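Local coordinates for malonyl CoA:acyl carrier protein malonyltransferase (PDB 1NM2) that probably transfers the malonyl group from malonyl-CoA to holo acyl carrier protein, supplying malonyl units for fatty acid biosynthesis, at residues K294-K299 against D305-L310. Residues are numbered along the deposited sequence; the frame is centred on the assembly and turned at random.
Sequences KTLALK and DAAREL
One face of the outermost strand of the parallel sheet in the alpha/beta-hydrolase-like core is covered here by the last helix of the chain: after strand 294-297, which lies beside strand 272-275, the backbone turns back and helix 304-314 runs back along it, a strand-loop-helix turn-back whose contact is mainly apolar. The axes of strand 294-297 and helix segment 305-310 are roughly antiparallel (148°) and approach to 9.3 Å; no hydrogen bond joins the segments. L296 faces the helix and lies against A306 and A307, backbone as well as CB, and against L310. With its CG anti to the backbone N (chi1 -173°), the isobutyl end is carried over the alanines, where CD1 rests 3.6 Å from A307 N and packs against A306 CB at 3.9 Å. CD1 reaches the helix backbone probably because the side chains there are small. At the base of the same side chain, L296 CB meets L310 CD2 at 3.7 Å. Past the strand end, L298 CD2 lies 3.8 Å from A307 CB, which also touches L296 CD2 more loosely; L75 of helix 57-75 packs on A307 too. Helix 281-289 takes the opposite face of the strand, touching T295 and A297. At the start of the strand, exposed K294 bends at chi3 (70°) and crosses the end of L310, with K294 CD and CE each 3.9 Å from L310 CD1, while NZ makes a weak, long ion pair with E313 OE2.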
loop_
_atom_site.group_PDB
_atom_site.type_symbol
_atom_site.label_atom_id
_atom_site.label_comp_id
_atom_site.label_asym_id
_atom_site.label_seq_id
_atom_site.Cartn_x
_atom_site.Cartn_y
_atom_site.Cartn_z
ATOM N N LYS A 294 5.060 -19.847 -0.844
ATOM C CA LYS A 294 3.990 -19.896 -1.838
ATOM C C LYS A 294 3.325 -18.531 -1.879
ATOM O O LYS A 294 3.078 -17.925 -0.836
ATOM C CB LYS A 294 2.944 -20.962 -1.486
ATOM C CG LYS A 294 3.443 -22.394 -1.589
ATOM C CD LYS A 294 2.290 -23.390 -1.700
ATOM C CE LYS A 294 1.581 -23.289 -3.053
ATOM N NZ LYS A 294 0.522 -24.333 -3.247
ATOM N N THR A 295 3.050 -18.039 -3.079
ATOM C CA THR A 295 2.416 -16.736 -3.227
ATOM C C THR A 295 1.220 -16.824 -4.163
ATOM O O THR A 295 1.214 -17.614 -5.110
ATOM C CB THR A 295 3.393 -15.689 -3.807
ATOM O OG1 THR A 295 3.836 -16.119 -5.100
ATOM C CG2 THR A 295 4.597 -15.513 -2.904
ATOM N N LEU A 296 0.206 -16.013 -3.889
ATOM C CA LEU A 296 -0.986 -15.977 -4.724
ATOM C C LEU A 296 -1.551 -14.565 -4.704
ATOM O O LEU A 296 -1.722 -13.968 -3.638
ATOM C CB LEU A 296 -2.036 -16.974 -4.217
ATOM C CG LEU A 296 -3.285 -17.167 -5.094
ATOM C CD1 LEU A 296 -3.966 -18.483 -4.742
ATOM C CD2 LEU A 296 -4.245 -16.003 -4.911
ATOM N N ALA A 297 -1.825 -14.028 -5.887
ATOM C CA ALA A 297 -2.378 -12.689 -6.002
ATOM C C ALA A 297 -3.833 -12.768 -6.446
ATOM O O ALA A 297 -4.159 -13.459 -7.413
ATOM C CB ALA A 297 -1.570 -11.870 -7.008
ATOM N N LEU A 298 -4.709 -12.080 -5.722
ATOM C CA LEU A 298 -6.122 -12.051 -6.073
ATOM C C LEU A 298 -6.347 -10.942 -7.092
ATOM O O LEU A 298 -6.163 -9.763 -6.787
ATOM C CB LEU A 298 -6.986 -11.782 -4.841
ATOM C CG LEU A 298 -7.058 -12.889 -3.789
ATOM C CD1 LEU A 298 -7.893 -12.413 -2.614
ATOM C CD2 LEU A 298 -7.658 -14.147 -4.406
ATOM N N LYS A 299 -6.726 -11.318 -8.308
ATOM C CA LYS A 299 -6.988 -10.331 -9.344
ATOM C C LYS A 299 -8.475 -10.291 -9.684
ATOM O O LYS A 299 -9.032 -9.218 -9.919
ATOM C CB LYS A 299 -6.140 -10.633 -10.576
ATOM C CG LYS A 299 -4.643 -10.567 -10.273
ATOM C CD LYS A 299 -3.796 -10.805 -11.509
ATOM C CE LYS A 299 -2.317 -10.644 -11.196
ATOM N NZ LYS A 299 -1.473 -10.805 -12.410
ATOM N N ASP A 305 -11.080 -19.683 -5.468
ATOM C CA ASP A 305 -10.975 -21.109 -5.158
ATOM C C ASP A 305 -9.539 -21.510 -4.827
ATOM O O ASP A 305 -9.291 -22.183 -3.826
ATOM C CB ASP A 305 -11.500 -21.947 -6.327
ATOM C CG ASP A 305 -12.984 -22.230 -6.213
ATOM O OD1 ASP A 305 -13.720 -21.341 -5.739
ATOM O OD2 ASP A 305 -13.419 -23.335 -6.602
ATOM N N ALA A 306 -8.595 -21.092 -5.663
ATOM C CA ALA A 306 -7.190 -21.402 -5.428
ATOM C C ALA A 306 -6.732 -20.759 -4.116
ATOM O O ALA A 306 -5.927 -21.329 -3.379
ATOM C CB ALA A 306 -6.338 -20.896 -6.586
ATOM N N ALA A 307 -7.244 -19.567 -3.829
ATOM C CA ALA A 307 -6.882 -18.870 -2.602
ATOM C C ALA A 307 -7.394 -19.634 -1.386
ATOM O O ALA A 307 -6.678 -19.791 -0.399
ATOM C CB ALA A 307 -7.453 -17.455 -2.613
ATOM N N ARG A 308 -8.638 -20.103 -1.456
ATOM C CA ARG A 308 -9.233 -20.852 -0.352
ATOM C C ARG A 308 -8.402 -22.095 -0.033
ATOM O O ARG A 308 -8.215 -22.444 1.133
ATOM C CB ARG A 308 -10.659 -21.281 -0.696
ATOM C CG ARG A 308 -11.598 -20.155 -1.085
ATOM C CD ARG A 308 -12.929 -20.733 -1.560
ATOM N NE ARG A 308 -13.737 -19.757 -2.292
ATOM C CZ ARG A 308 -14.310 -18.693 -1.741
ATOM N NH1 ARG A 308 -14.170 -18.460 -0.443
ATOM N NH2 ARG A 308 -15.016 -17.857 -2.491
ATOM N N GLU A 309 -7.907 -22.762 -1.074
ATOM C CA GLU A 309 -7.094 -23.959 -0.879
ATOM C C GLU A 309 -5.823 -23.588 -0.128
ATOM O O GLU A 309 -5.407 -24.281 0.804
ATOM C CB GLU A 309 -6.712 -24.579 -2.224
ATOM C CG GLU A 309 -7.877 -24.799 -3.169
ATOM C CD GLU A 309 -7.441 -25.406 -4.487
ATOM O OE1 GLU A 309 -6.487 -24.881 -5.106
ATOM O OE2 GLU A 309 -8.056 -26.408 -4.907
ATOM N N LEU A 310 -5.207 -22.487 -0.544
ATOM C CA LEU A 310 -3.980 -22.023 0.081
ATOM C C LEU A 310 -4.250 -21.656 1.537
ATOM O O LEU A 310 -3.456 -21.974 2.425
ATOM C CB LEU A 310 -3.433 -20.816 -0.679
ATOM C CG LEU A 310 -1.972 -20.450 -0.408
ATOM C CD1 LEU A 310 -1.082 -21.672 -0.634
ATOM C CD2 LEU A 310 -1.561 -19.305 -1.327
#